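Local coordinates for response regulator receiver protein (Pseudoalteromonas atlantica T6c, PDB 3KTO), which is a receiver domain of the CheY family, probably working in a two-component signalling pathway that controls transcription, at residues Ile9-His14 / Val31-Phe36; Lys24-Leu29 / His114-Asp119; Ile55-Leu60 / Val85-Ser90; Glu69-Leu74 / Arg100-Asp105. One frame throughout, in Å; residues are numbered along the deposited sequence.

Contact 1. Residues Ile9-His14 / Val31-Phe36; sequences IYLVDH and VTIQCF
Strands 8-12 and 32-36 run parallel and pair through a ladder of main-chain hydrogen bonds. I9 N donates to T32 O almost straight, with an angle of 170° at the hydrogen. I9 O then accepts from Q34 N. L11 N binds Q34 O at 2.9 Å, and F36 N returns to L11 O at 2.8 Å along the C=O axis. D13 N closes the ladder on F36 O at 3.0 Å.

Side chains follow the alternation. On one face Y10, Q34 and F36 stand side by side. Q34 keeps CG anti to its backbone N (chi1 178°) and runs up along the Y10 ring. Its OE1 lies 3.1 Å from Y10 CE1, at the ring edge. A water joins Y10 OH to Q34 OE1, donating to the amide oxygen at 2.7 Å. F36 CE2 comes 3.6 Å from Y10 CD1, with the two ring planes 61° apart. On the other face I33 CD1 packs 3.8 Å from I9 CB, and C35 SG lies beside L11 CD2 at 3.8 Å.

Farther out, F42 meets both rings edge-to-face, and S48 N bonds to Y10 OH. Beyond the last rung, D13 forms a salt bridge with K109 and takes a bond from Q15 N. The pairing is that of a beta-alpha-beta unit with helix 16-26 as its crossover, the opening unit of the CheY-like receiver fold.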
loop_
_atom_site.group_PDB
_atom_site.type_symbol
_atom_site.label_atom_id
_atom_site.label_comp_id
_atom_site.label_asym_id
_atom_site.label_seq_id
_atom_site.Cartn_x
_atom_site.Cartn_y
_atom_site.Cartn_z
ATOM N N ILE A 9 -15.917 12.159 -15.530
ATOM C CA ILE A 9 -15.931 11.629 -14.172
ATOM C C ILE A 9 -14.586 11.986 -13.562
ATOM O O ILE A 9 -13.537 11.612 -14.083
ATOM C CB ILE A 9 -16.116 10.103 -14.118
ATOM C CG1 ILE A 9 -17.564 9.745 -14.462
ATOM C CG2 ILE A 9 -15.771 9.579 -12.714
ATOM C CD1 ILE A 9 -17.912 8.293 -14.212
ATOM N N TYR A 10 -14.626 12.731 -12.466
ATOM C CA TYR A 10 -13.414 13.149 -11.785
ATOM C C TYR A 10 -12.926 12.080 -10.820
ATOM O O TYR A 10 -13.696 11.583 -9.991
ATOM C CB TYR A 10 -13.660 14.442 -10.999
ATOM C CG TYR A 10 -14.057 15.631 -11.846
ATOM C CD1 TYR A 10 -13.247 16.066 -12.894
ATOM C CD2 TYR A 10 -15.234 16.333 -11.587
ATOM C CE1 TYR A 10 -13.599 17.172 -13.668
ATOM C CE2 TYR A 10 -15.597 17.441 -12.352
ATOM C CZ TYR A 10 -14.773 17.854 -13.392
ATOM O OH TYR A 10 -15.124 18.947 -14.152
ATOM N N LEU A 11 -11.646 11.737 -10.931
ATOM C CA LEU A 11 -11.030 10.762 -10.041
ATOM C C LEU A 11 -10.017 11.493 -9.158
ATOM O O LEU A 11 -9.102 12.144 -9.655
ATOM C CB LEU A 11 -10.324 9.659 -10.838
ATOM C CG LEU A 11 -9.443 8.684 -10.037
ATOM C CD1 LEU A 11 -10.251 8.009 -8.936
ATOM C CD2 LEU A 11 -8.855 7.639 -10.967
ATOM N N VAL A 12 -10.203 11.413 -7.844
ATOM C CA VAL A 12 -9.283 12.044 -6.903
ATOM C C VAL A 12 -8.654 10.898 -6.103
ATOM O O VAL A 12 -9.326 10.224 -5.321
ATOM C CB VAL A 12 -10.028 13.014 -5.964
ATOM C CG1 VAL A 12 -9.037 13.849 -5.184
ATOM C CG2 VAL A 12 -10.944 13.918 -6.768
ATOM N N ASP A 13 -7.364 10.681 -6.323
ATOM C CA ASP A 13 -6.638 9.598 -5.678
ATOM C C ASP A 13 -5.163 9.982 -5.727
ATOM O O ASP A 13 -4.648 10.304 -6.797
ATOM C CB ASP A 13 -6.883 8.303 -6.474
ATOM C CG ASP A 13 -6.292 7.072 -5.808
ATOM O OD1 ASP A 13 -5.223 7.182 -5.179
ATOM O OD2 ASP A 13 -6.894 5.984 -5.935
ATOM N N HIS A 14 -4.489 9.945 -4.584
ATOM C CA HIS A 14 -3.073 10.305 -4.510
ATOM C C HIS A 14 -2.127 9.214 -5.023
ATOM O O HIS A 14 -0.922 9.435 -5.141
ATOM C CB HIS A 14 -2.696 10.640 -3.072
ATOM C CG HIS A 14 -2.852 9.487 -2.134
ATOM N ND1 HIS A 14 -4.081 8.972 -1.793
ATOM C CD2 HIS A 14 -1.933 8.708 -1.516
ATOM C CE1 HIS A 14 -3.914 7.925 -1.002
ATOM N NE2 HIS A 14 -2.619 7.744 -0.820
ATOM N N VAL A 31 -16.953 7.591 -21.462
ATOM C CA VAL A 31 -16.712 8.688 -20.515
ATOM C C VAL A 31 -15.248 9.069 -20.421
ATOM O O VAL A 31 -14.373 8.247 -20.685
ATOM C CB VAL A 31 -17.187 8.318 -19.083
ATOM C CG1 VAL A 31 -16.335 7.203 -18.528
ATOM C CG2 VAL A 31 -17.118 9.534 -18.169
ATOM N N THR A 32 -14.997 10.322 -20.040
ATOM C CA THR A 32 -13.641 10.844 -19.874
ATOM C C THR A 32 -13.258 10.857 -18.394
ATOM O O THR A 32 -13.943 11.480 -17.582
ATOM C CB THR A 32 -13.514 12.311 -20.365
ATOM O OG1 THR A 32 -13.773 12.384 -21.772
ATOM C CG2 THR A 32 -12.117 12.850 -20.071
ATOM N N ILE A 33 -12.152 10.211 -18.047
ATOM C CA ILE A 33 -11.712 10.190 -16.658
ATOM C C ILE A 33 -10.643 11.250 -16.400
ATOM O O ILE A 33 -9.474 11.059 -16.745
ATOM C CB ILE A 33 -11.134 8.811 -16.270
ATOM C CG1 ILE A 33 -12.172 7.713 -16.525
ATOM C CG2 ILE A 33 -10.710 8.817 -14.811
ATOM C CD1 ILE A 33 -13.472 7.890 -15.756
ATOM N N GLN A 34 -11.052 12.373 -15.812
ATOM C CA GLN A 34 -10.128 13.449 -15.479
ATOM C C GLN A 34 -9.665 13.229 -14.034
ATOM O O GLN A 34 -10.480 13.224 -13.106
ATOM C CB GLN A 34 -10.825 14.798 -15.629
ATOM C CG GLN A 34 -9.954 15.978 -15.267
ATOM C CD GLN A 34 -10.442 17.269 -15.891
ATOM O OE1 GLN A 34 -11.649 17.474 -16.064
ATOM N NE2 GLN A 34 -9.509 18.156 -16.222
ATOM N N CYS A 35 -8.358 13.065 -13.854
ATOM C CA CYS A 35 -7.773 12.768 -12.546
ATOM C C CYS A 35 -7.076 13.895 -11.804
ATOM O O CYS A 35 -6.585 14.851 -12.404
ATOM C CB CYS A 35 -6.797 11.609 -12.692
ATOM S SG CYS A 35 -7.522 10.174 -13.505
ATOM N N PHE A 36 -7.021 13.741 -10.483
ATOM C CA PHE A 36 -6.398 14.708 -9.583
ATOM C C PHE A 36 -5.690 13.954 -8.472
ATOM O O PHE A 36 -6.237 13.005 -7.909
ATOM C CB PHE A 36 -7.464 15.630 -8.994
ATOM C CG PHE A 36 -8.148 16.477 -10.019
ATOM C CD1 PHE A 36 -7.572 17.671 -10.449
ATOM C CD2 PHE A 36 -9.339 16.061 -10.598
ATOM C CE1 PHE A 36 -8.174 18.437 -11.445
ATOM C CE2 PHE A 36 -9.949 16.824 -11.596
ATOM C CZ PHE A 36 -9.361 18.012 -12.017
HETATM O O HOH W 1 -13.208 19.703 -15.839
#

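Contact 2. Residues Lys24-Leu29 / His114-Asp119; sequences KLLSPL and HVLVHD
Helices 16-26 and 113-127 pack side by side on one side of the parallel sheet, as the first and last helices do in CheY-like receiver domains. The contact lies between the C-terminal end of the first helix, with the turn after it, and an early part of the last helix.

Across the interface the contacts are apolar. L25 and L116 both hold CG anti to the backbone N (chi1 173° and 174°) and cross obliquely. Where they cross, their CD2 methyls touch at 3.6 Å. The other branch of L25 turns to V117, with CD1 3.9 Å from CG2. L26 lies looser. Its CD2 is 4.3 Å from L116 CG. F111 covers L25 and L116 from the loop before the last helix, while I107 supports L116 from the sheet.

The turn after the first helix is shaped by bonds within residues 24-29. S27 OG donates to K24 O at 3.0 Å, from above the carbonyl plane. A type I turn from L26 to L29 is closed by L29 N bonding to L26 O at 2.9 Å. The turn brings L29 back toward the last helix, where it also touches V120 and Q121.

V117 meets three leucines. Its CG2 takes L25 and, more loosely, L26. Its CG1 lies 4.1 Å from L29 CD1, while L29 CD2 sits 4.0 Å from V117 O.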
loop_
_atom_site.group_PDB
_atom_site.type_symbol
_atom_site.label_atom_id
_atom_site.label_comp_id
_atom_site.label_asym_id
_atom_site.label_seq_id
_atom_site.Cartn_x
_atom_site.Cartn_y
_atom_site.Cartn_z
ATOM N N LYS A 24 -7.127 3.236 -17.339
ATOM C CA LYS A 24 -7.041 2.210 -18.374
ATOM C C LYS A 24 -8.290 1.340 -18.382
ATOM O O LYS A 24 -8.898 1.109 -19.429
ATOM C CB LYS A 24 -5.794 1.344 -18.156
ATOM C CG LYS A 24 -4.501 2.033 -18.572
ATOM C CD LYS A 24 -3.253 1.235 -18.187
ATOM C CE LYS A 24 -2.975 1.314 -16.685
ATOM N NZ LYS A 24 -1.679 0.673 -16.291
ATOM N N LEU A 25 -8.671 0.861 -17.206
ATOM C CA LEU A 25 -9.854 0.024 -17.062
ATOM C C LEU A 25 -11.164 0.666 -17.528
ATOM O O LEU A 25 -12.048 -0.023 -18.034
ATOM C CB LEU A 25 -10.015 -0.399 -15.599
ATOM C CG LEU A 25 -11.312 -1.138 -15.261
ATOM C CD1 LEU A 25 -11.320 -2.504 -15.938
ATOM C CD2 LEU A 25 -11.440 -1.291 -13.755
ATOM N N LEU A 26 -11.294 1.978 -17.362
ATOM C CA LEU A 26 -12.530 2.656 -17.731
ATOM C C LEU A 26 -12.515 3.380 -19.074
ATOM O O LEU A 26 -13.551 3.857 -19.532
ATOM C CB LEU A 26 -12.909 3.651 -16.634
ATOM C CG LEU A 26 -13.107 3.108 -15.221
ATOM C CD1 LEU A 26 -13.290 4.276 -14.259
ATOM C CD2 LEU A 26 -14.306 2.170 -15.190
ATOM N N SER A 27 -11.348 3.465 -19.706
ATOM C CA SER A 27 -11.236 4.157 -20.990
ATOM C C SER A 27 -12.206 3.617 -22.034
ATOM O O SER A 27 -12.819 4.389 -22.779
ATOM C CB SER A 27 -9.806 4.063 -21.533
ATOM O OG SER A 27 -9.426 2.737 -21.855
ATOM N N PRO A 28 -12.369 2.282 -22.092
ATOM C CA PRO A 28 -13.290 1.736 -23.090
ATOM C C PRO A 28 -14.762 1.906 -22.761
ATOM O O PRO A 28 -15.609 1.246 -23.351
ATOM C CB PRO A 28 -12.860 0.273 -23.195
ATOM C CG PRO A 28 -12.452 -0.048 -21.759
ATOM C CD PRO A 28 -11.684 1.204 -21.350
ATOM N N LEU A 29 -15.046 2.783 -21.802
ATOM C CA LEU A 29 -16.409 3.090 -21.388
ATOM C C LEU A 29 -16.671 4.454 -22.032
ATOM O O LEU A 29 -15.723 5.167 -22.341
ATOM C CB LEU A 29 -16.498 3.172 -19.846
ATOM C CG LEU A 29 -17.427 2.151 -19.149
ATOM C CD1 LEU A 29 -17.054 0.802 -19.643
ATOM C CD2 LEU A 29 -17.318 2.193 -17.636
ATOM N N HIS A 114 -15.253 -5.762 -12.438
ATOM C CA HIS A 114 -16.635 -5.648 -12.906
ATOM C C HIS A 114 -17.502 -4.835 -11.951
ATOM O O HIS A 114 -18.465 -4.199 -12.372
ATOM C CB HIS A 114 -17.267 -7.024 -13.186
ATOM C CG HIS A 114 -17.725 -7.759 -11.967
ATOM N ND1 HIS A 114 -16.922 -8.646 -11.284
ATOM C CD2 HIS A 114 -18.917 -7.761 -11.325
ATOM C CE1 HIS A 114 -17.601 -9.164 -10.275
ATOM N NE2 HIS A 114 -18.814 -8.644 -10.278
ATOM N N VAL A 115 -17.151 -4.833 -10.671
ATOM C CA VAL A 115 -17.913 -4.052 -9.708
ATOM C C VAL A 115 -17.731 -2.578 -10.054
ATOM O O VAL A 115 -18.696 -1.832 -10.192
ATOM C CB VAL A 115 -17.419 -4.295 -8.267
ATOM C CG1 VAL A 115 -18.128 -3.349 -7.300
ATOM C CG2 VAL A 115 -17.686 -5.738 -7.872
ATOM N N LEU A 116 -16.481 -2.162 -10.206
ATOM C CA LEU A 116 -16.205 -0.777 -10.538
ATOM C C LEU A 116 -16.812 -0.426 -11.890
ATOM O O LEU A 116 -17.496 0.584 -12.019
ATOM C CB LEU A 116 -14.701 -0.520 -10.568
ATOM C CG LEU A 116 -14.321 0.879 -11.057
ATOM C CD1 LEU A 116 -14.808 1.928 -10.066
ATOM C CD2 LEU A 116 -12.817 0.962 -11.241
ATOM N N VAL A 117 -16.567 -1.259 -12.895
ATOM C CA VAL A 117 -17.093 -0.990 -14.230
ATOM C C VAL A 117 -18.608 -0.818 -14.169
ATOM O O VAL A 117 -19.159 0.128 -14.730
ATOM C CB VAL A 117 -16.706 -2.125 -15.217
ATOM C CG1 VAL A 117 -17.343 -1.885 -16.582
ATOM C CG2 VAL A 117 -15.195 -2.176 -15.360
ATOM N N HIS A 118 -19.272 -1.715 -13.453
ATOM C CA HIS A 118 -20.716 -1.652 -13.315
ATOM C C HIS A 118 -21.179 -0.351 -12.660
ATOM O O HIS A 118 -22.102 0.301 -13.147
ATOM C CB HIS A 118 -21.216 -2.851 -12.503
ATOM C CG HIS A 118 -22.698 -2.864 -12.303
ATOM N ND1 HIS A 118 -23.322 -2.129 -11.318
ATOM C CD2 HIS A 118 -23.684 -3.477 -12.998
ATOM C CE1 HIS A 118 -24.631 -2.287 -11.416
ATOM N NE2 HIS A 118 -24.876 -3.100 -12.429
ATOM N N ASP A 119 -20.540 0.026 -11.554
ATOM C CA ASP A 119 -20.901 1.257 -10.850
ATOM C C ASP A 119 -20.785 2.483 -11.740
ATOM O O ASP A 119 -21.630 3.380 -11.692
ATOM C CB ASP A 119 -20.014 1.461 -9.621
ATOM C CG ASP A 119 -20.370 0.530 -8.482
ATOM O OD1 ASP A 119 -21.435 -0.116 -8.554
ATOM O OD2 ASP A 119 -19.588 0.458 -7.510
#

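Contact 3. Residues Ile55-Leu60 / Val85-Ser90; sequences IIEAHL and VMASSS
This contact joins the C-terminal ends of strands 51-57 and 83-87, where the active-site pocket of a receiver domain lies. The strands are parallel. M86, a selenomethionine, donates its N to I56 O at 2.9 Å. A58 N then bonds to M86 O at 2.7 Å, nearly along the C=O axis.

E57 sits at the strand end where receiver domains typically carry the phosphoacceptor acid. Its CG is anti to the backbone N (chi1 154°), and the chain bends at chi2 (61°). This folds the carboxylate back over M86 O and A87 CA. OE2 takes two bonds. H59 N reaches its anti lone pair at 2.8 Å, and a water donates to it at 2.7 Å. The same water accepts from S88 N at 2.7 Å, so it bridges the two strand ends. OE1 forms a salt bridge with K109, which probably favours the ionised carboxylate.

H59 leans across to the other loop. Its NE2 makes a weak, bent bond to S89 O at 2.8 Å, and ND1 pairs with D65 N. A58 CB lies 3.9 Å above the ring centre. P110 of the second subunit packs on H59 and S89.

The remaining contacts are apolar. On the face that carries E57, I55 CG2 touches M86 SE at 3.7 Å. On the face of V85, A58 CB packs against V85 CG1 and A87 CB. Carboxylate, lysine and loop serine gathered at the strand ends are the arrangement of a CheY-like acidic pocket.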
loop_
_atom_site.group_PDB
_atom_site.type_symbol
_atom_site.label_atom_id
_atom_site.label_comp_id
_atom_site.label_asym_id
_atom_site.label_seq_id
_atom_site.Cartn_x
_atom_site.Cartn_y
_atom_site.Cartn_z
ATOM N N ILE A 55 -15.072 9.698 -8.392
ATOM C CA ILE A 55 -14.488 8.524 -7.747
ATOM C C ILE A 55 -13.449 9.141 -6.828
ATOM O O ILE A 55 -12.591 9.918 -7.274
ATOM C CB ILE A 55 -13.810 7.591 -8.744
ATOM C CG1 ILE A 55 -14.845 7.091 -9.758
ATOM C CG2 ILE A 55 -13.157 6.424 -7.997
ATOM C CD1 ILE A 55 -14.305 6.072 -10.761
ATOM N N ILE A 56 -13.539 8.821 -5.542
ATOM C CA ILE A 56 -12.633 9.410 -4.570
ATOM C C ILE A 56 -12.059 8.380 -3.605
ATOM O O ILE A 56 -12.788 7.539 -3.072
ATOM C CB ILE A 56 -13.370 10.499 -3.748
ATOM C CG1 ILE A 56 -14.037 11.515 -4.688
ATOM C CG2 ILE A 56 -12.411 11.202 -2.813
ATOM C CD1 ILE A 56 -14.851 12.595 -3.937
ATOM N N GLU A 57 -10.746 8.458 -3.404
ATOM C CA GLU A 57 -10.027 7.591 -2.477
ATOM C C GLU A 57 -10.382 8.167 -1.112
ATOM O O GLU A 57 -10.249 9.371 -0.884
ATOM C CB GLU A 57 -8.515 7.679 -2.740
ATOM C CG GLU A 57 -7.596 7.371 -1.546
ATOM C CD GLU A 57 -7.743 5.964 -0.994
ATOM O OE1 GLU A 57 -7.550 4.987 -1.754
ATOM O OE2 GLU A 57 -8.048 5.837 0.211
ATOM N N ALA A 58 -10.857 7.310 -0.218
ATOM C CA ALA A 58 -11.269 7.743 1.111
ATOM C C ALA A 58 -10.178 8.378 1.954
ATOM O O ALA A 58 -10.452 9.301 2.728
ATOM C CB ALA A 58 -11.890 6.552 1.895
ATOM N N HIS A 59 -8.951 7.889 1.814
ATOM C CA HIS A 59 -7.847 8.384 2.635
ATOM C C HIS A 59 -6.742 9.062 1.831
ATOM O O HIS A 59 -5.603 8.589 1.800
ATOM C CB HIS A 59 -7.266 7.219 3.434
ATOM C CG HIS A 59 -8.304 6.375 4.102
ATOM N ND1 HIS A 59 -9.278 6.902 4.922
ATOM C CD2 HIS A 59 -8.522 5.039 4.069
ATOM C CE1 HIS A 59 -10.050 5.926 5.367
ATOM N NE2 HIS A 59 -9.613 4.785 4.863
ATOM N N LEU A 60 -7.094 10.168 1.185
ATOM C CA LEU A 60 -6.145 10.915 0.371
ATOM C C LEU A 60 -4.886 11.270 1.153
ATOM O O LEU A 60 -4.956 11.763 2.279
ATOM C CB LEU A 60 -6.814 12.180 -0.173
ATOM C CG LEU A 60 -7.917 11.901 -1.198
ATOM C CD1 LEU A 60 -8.758 13.153 -1.410
ATOM C CD2 LEU A 60 -7.299 11.431 -2.508
ATOM N N VAL A 85 -16.816 5.895 -3.596
ATOM C CA VAL A 85 -15.685 6.047 -2.691
ATOM C C VAL A 85 -14.904 4.723 -2.643
ATOM O O VAL A 85 -15.499 3.652 -2.547
ATOM C CB VAL A 85 -16.167 6.449 -1.284
ATOM C CG1 VAL A 85 -15.000 6.449 -0.315
ATOM C CG2 VAL A 85 -16.803 7.847 -1.338
HETATM N N MSE A 86 -13.576 4.804 -2.743
HETATM C CA MSE A 86 -12.725 3.621 -2.732
HETATM C C MSE A 86 -11.657 3.752 -1.653
HETATM O O MSE A 86 -11.227 4.856 -1.321
HETATM C CB MSE A 86 -12.049 3.445 -4.092
HETATM C CG MSE A 86 -13.025 3.361 -5.268
HETATM SE SE MSE A 86 -12.128 3.055 -6.963
HETATM C CE MSE A 86 -11.930 1.137 -6.805
ATOM N N ALA A 87 -11.232 2.622 -1.106
ATOM C CA ALA A 87 -10.210 2.634 -0.067
ATOM C C ALA A 87 -9.503 1.289 -0.039
ATOM O O ALA A 87 -10.125 0.245 -0.220
ATOM C CB ALA A 87 -10.850 2.927 1.302
ATOM N N SER A 88 -8.192 1.323 0.150
ATOM C CA SER A 88 -7.406 0.099 0.217
ATOM C C SER A 88 -7.262 -0.267 1.686
ATOM O O SER A 88 -6.701 -1.306 2.037
ATOM C CB SER A 88 -6.034 0.314 -0.423
ATOM O OG SER A 88 -5.422 1.488 0.075
ATOM N N SER A 89 -7.793 0.610 2.532
ATOM C CA SER A 89 -7.773 0.455 3.977
ATOM C C SER A 89 -9.089 1.000 4.508
ATOM O O SER A 89 -9.488 2.117 4.167
ATOM C CB SER A 89 -6.616 1.254 4.574
ATOM O OG SER A 89 -6.680 1.254 5.987
ATOM N N SER A 90 -9.778 0.230 5.341
ATOM C CA SER A 90 -11.038 0.735 5.851
ATOM C C SER A 90 -11.642 -0.004 7.029
ATOM O O SER A 90 -11.634 -1.232 7.074
ATOM C CB SER A 90 -12.063 0.767 4.718
ATOM O OG SER A 90 -13.352 1.090 5.216
HETATM O O HOH W 2 -7.060 3.546 1.215
#

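Contact 4. Residues Glu69-Leu74 / Arg100-Asp105; sequences ELLETL and RASAAD
The chain of residues 100-105 leaves helix 92-100 at A101, and S102 has a positive phi of 79° as the C-prime residue of a Schellman motif that ends the helix. This helix end rests against helix 66-76, on one side of the receiver-domain sheet. The two segments come closest in their backbones at E72 and A101, whose CA atoms lie 5.5 Å apart.

L71 carries most of the contact. Its CG is anti to the backbone N (chi1 173°), which directs the branched end at the turn. CG and CD2 lie against the A101 carbonyl, with L71 CG 3.4 Å from A101 O. The same CD2 methyl meets A101 CB at 3.8 Å and reaches A103 CB at 4.1 Å. One methyl thus touches alanines before and after the reversal at S102. T83 and V85 of strand 83-87 also touch L71, so this leucine fits between helix end and sheet.

A101 CB has a second neighbour on the helix. E72 CG passes it at 3.7 Å, and I68 packs on it from one turn earlier. Beyond CG the E72 chain is extended, and its carboxylate goes to R97, with which it forms a salt bridge. The aliphatic part of E72 serves the packing, and its charge pairs with helix 92-100.

At the outer side of the turn, S102 OG donates to A101 O in the carbonyl plane, on a lone pair, at a very short 2.4 Å.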
loop_
_atom_site.group_PDB
_atom_site.type_symbol
_atom_site.label_atom_id
_atom_site.label_comp_id
_atom_site.label_asym_id
_atom_site.label_seq_id
_atom_site.Cartn_x
_atom_site.Cartn_y
_atom_site.Cartn_z
ATOM N N GLU A 69 -14.274 13.582 3.606
ATOM C CA GLU A 69 -14.463 14.969 4.034
ATOM C C GLU A 69 -14.668 15.817 2.763
ATOM O O GLU A 69 -15.524 16.703 2.712
ATOM C CB GLU A 69 -13.231 15.429 4.814
ATOM C CG GLU A 69 -13.323 16.820 5.391
ATOM C CD GLU A 69 -12.087 17.184 6.189
ATOM O OE1 GLU A 69 -10.979 17.099 5.629
ATOM O OE2 GLU A 69 -12.221 17.553 7.375
ATOM N N LEU A 70 -13.882 15.531 1.730
ATOM C CA LEU A 70 -14.019 16.249 0.469
ATOM C C LEU A 70 -15.448 16.077 -0.039
ATOM O O LEU A 70 -16.091 17.044 -0.436
ATOM C CB LEU A 70 -13.033 15.712 -0.572
ATOM C CG LEU A 70 -13.203 16.231 -2.003
ATOM C CD1 LEU A 70 -13.092 17.756 -2.046
ATOM C CD2 LEU A 70 -12.134 15.595 -2.876
ATOM N N LEU A 71 -15.945 14.843 -0.022
ATOM C CA LEU A 71 -17.311 14.580 -0.474
ATOM C C LEU A 71 -18.308 15.383 0.365
ATOM O O LEU A 71 -19.214 16.008 -0.172
ATOM C CB LEU A 71 -17.646 13.079 -0.367
ATOM C CG LEU A 71 -19.100 12.677 -0.649
ATOM C CD1 LEU A 71 -19.569 13.249 -1.988
ATOM C CD2 LEU A 71 -19.195 11.146 -0.661
ATOM N N GLU A 72 -18.138 15.352 1.682
ATOM C CA GLU A 72 -19.031 16.081 2.578
ATOM C C GLU A 72 -19.020 17.583 2.263
ATOM O O GLU A 72 -20.064 18.231 2.252
ATOM C CB GLU A 72 -18.622 15.842 4.033
ATOM C CG GLU A 72 -18.683 14.367 4.436
ATOM C CD GLU A 72 -18.141 14.094 5.830
ATOM O OE1 GLU A 72 -17.337 14.897 6.338
ATOM O OE2 GLU A 72 -18.503 13.050 6.409
ATOM N N THR A 73 -17.838 18.126 1.999
ATOM C CA THR A 73 -17.710 19.540 1.682
ATOM C C THR A 73 -18.467 19.904 0.411
ATOM O O THR A 73 -19.208 20.886 0.380
ATOM C CB THR A 73 -16.238 19.936 1.503
ATOM O OG1 THR A 73 -15.568 19.839 2.769
ATOM C CG2 THR A 73 -16.129 21.368 0.962
ATOM N N LEU A 74 -18.272 19.110 -0.638
ATOM C CA LEU A 74 -18.934 19.346 -1.912
ATOM C C LEU A 74 -20.447 19.244 -1.773
ATOM O O LEU A 74 -21.185 20.028 -2.372
ATOM C CB LEU A 74 -18.453 18.343 -2.953
ATOM C CG LEU A 74 -16.978 18.406 -3.350
ATOM C CD1 LEU A 74 -16.673 17.242 -4.268
ATOM C CD2 LEU A 74 -16.670 19.735 -4.040
ATOM N N ARG A 100 -23.230 7.967 4.761
ATOM C CA ARG A 100 -23.976 9.131 5.238
ATOM C C ARG A 100 -23.599 10.376 4.438
ATOM O O ARG A 100 -24.339 11.354 4.414
ATOM C CB ARG A 100 -23.695 9.382 6.721
ATOM C CG ARG A 100 -24.460 8.452 7.638
ATOM C CD ARG A 100 -24.044 8.614 9.082
ATOM N NE ARG A 100 -24.914 7.854 9.971
ATOM C CZ ARG A 100 -24.543 7.414 11.165
ATOM N NH1 ARG A 100 -23.316 7.659 11.606
ATOM N NH2 ARG A 100 -25.393 6.731 11.920
ATOM N N ALA A 101 -22.439 10.340 3.794
ATOM C CA ALA A 101 -21.980 11.477 3.005
ATOM C C ALA A 101 -22.564 11.406 1.596
ATOM O O ALA A 101 -22.153 12.151 0.707
ATOM C CB ALA A 101 -20.456 11.496 2.952
ATOM N N SER A 102 -23.510 10.485 1.415
ATOM C CA SER A 102 -24.218 10.264 0.157
ATOM C C SER A 102 -23.490 9.474 -0.927
ATOM O O SER A 102 -23.926 9.462 -2.073
ATOM C CB SER A 102 -24.681 11.593 -0.443
ATOM O OG SER A 102 -23.627 12.218 -1.159
ATOM N N ALA A 103 -22.394 8.817 -0.583
ATOM C CA ALA A 103 -21.666 8.031 -1.578
ATOM C C ALA A 103 -22.611 7.026 -2.235
ATOM O O ALA A 103 -23.442 6.429 -1.560
ATOM C CB ALA A 103 -20.505 7.296 -0.913
ATOM N N ALA A 104 -22.491 6.853 -3.549
ATOM C CA ALA A 104 -23.340 5.899 -4.268
ATOM C C ALA A 104 -22.891 4.470 -3.959
ATOM O O ALA A 104 -23.691 3.544 -3.972
ATOM C CB ALA A 104 -23.277 6.154 -5.778
ATOM N N ASP A 105 -21.601 4.300 -3.685
ATOM C CA ASP A 105 -21.051 2.989 -3.342
ATOM C C ASP A 105 -19.695 3.188 -2.668
ATOM O O ASP A 105 -19.079 4.247 -2.786
ATOM C CB ASP A 105 -20.905 2.112 -4.603
ATOM C CG ASP A 105 -20.763 0.615 -4.278
ATOM O OD1 ASP A 105 -21.076 0.210 -3.143
ATOM O OD2 ASP A 105 -20.348 -0.161 -5.169
#

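Contacts 1 and 3 belong to the same parallel sheet and meet through neighbouring strands 8-12 and 51-57, where I55 forms backbone hydrogen bonds with Y10 and V12. Both rest on main-chain hydrogen bonds. Contact 3 is the more buried and carries the polar pocket, to which D13 of contact 1 adds through shared K109. Contacts 2 and 4 are smaller, partly buried and apolar. Contact 2 joins two helices; contact 4, across the sheet, sets a helix against a helix-ending turn. L26 and L116 of contact 2 reach I55 from one side. L71 and A103 of contact 4 reach V85 from the other. D105 OD2 and D119 OD2, 2.5 Å apart, bring residues 100-105 and 114-119 together, perhaps with a shared proton.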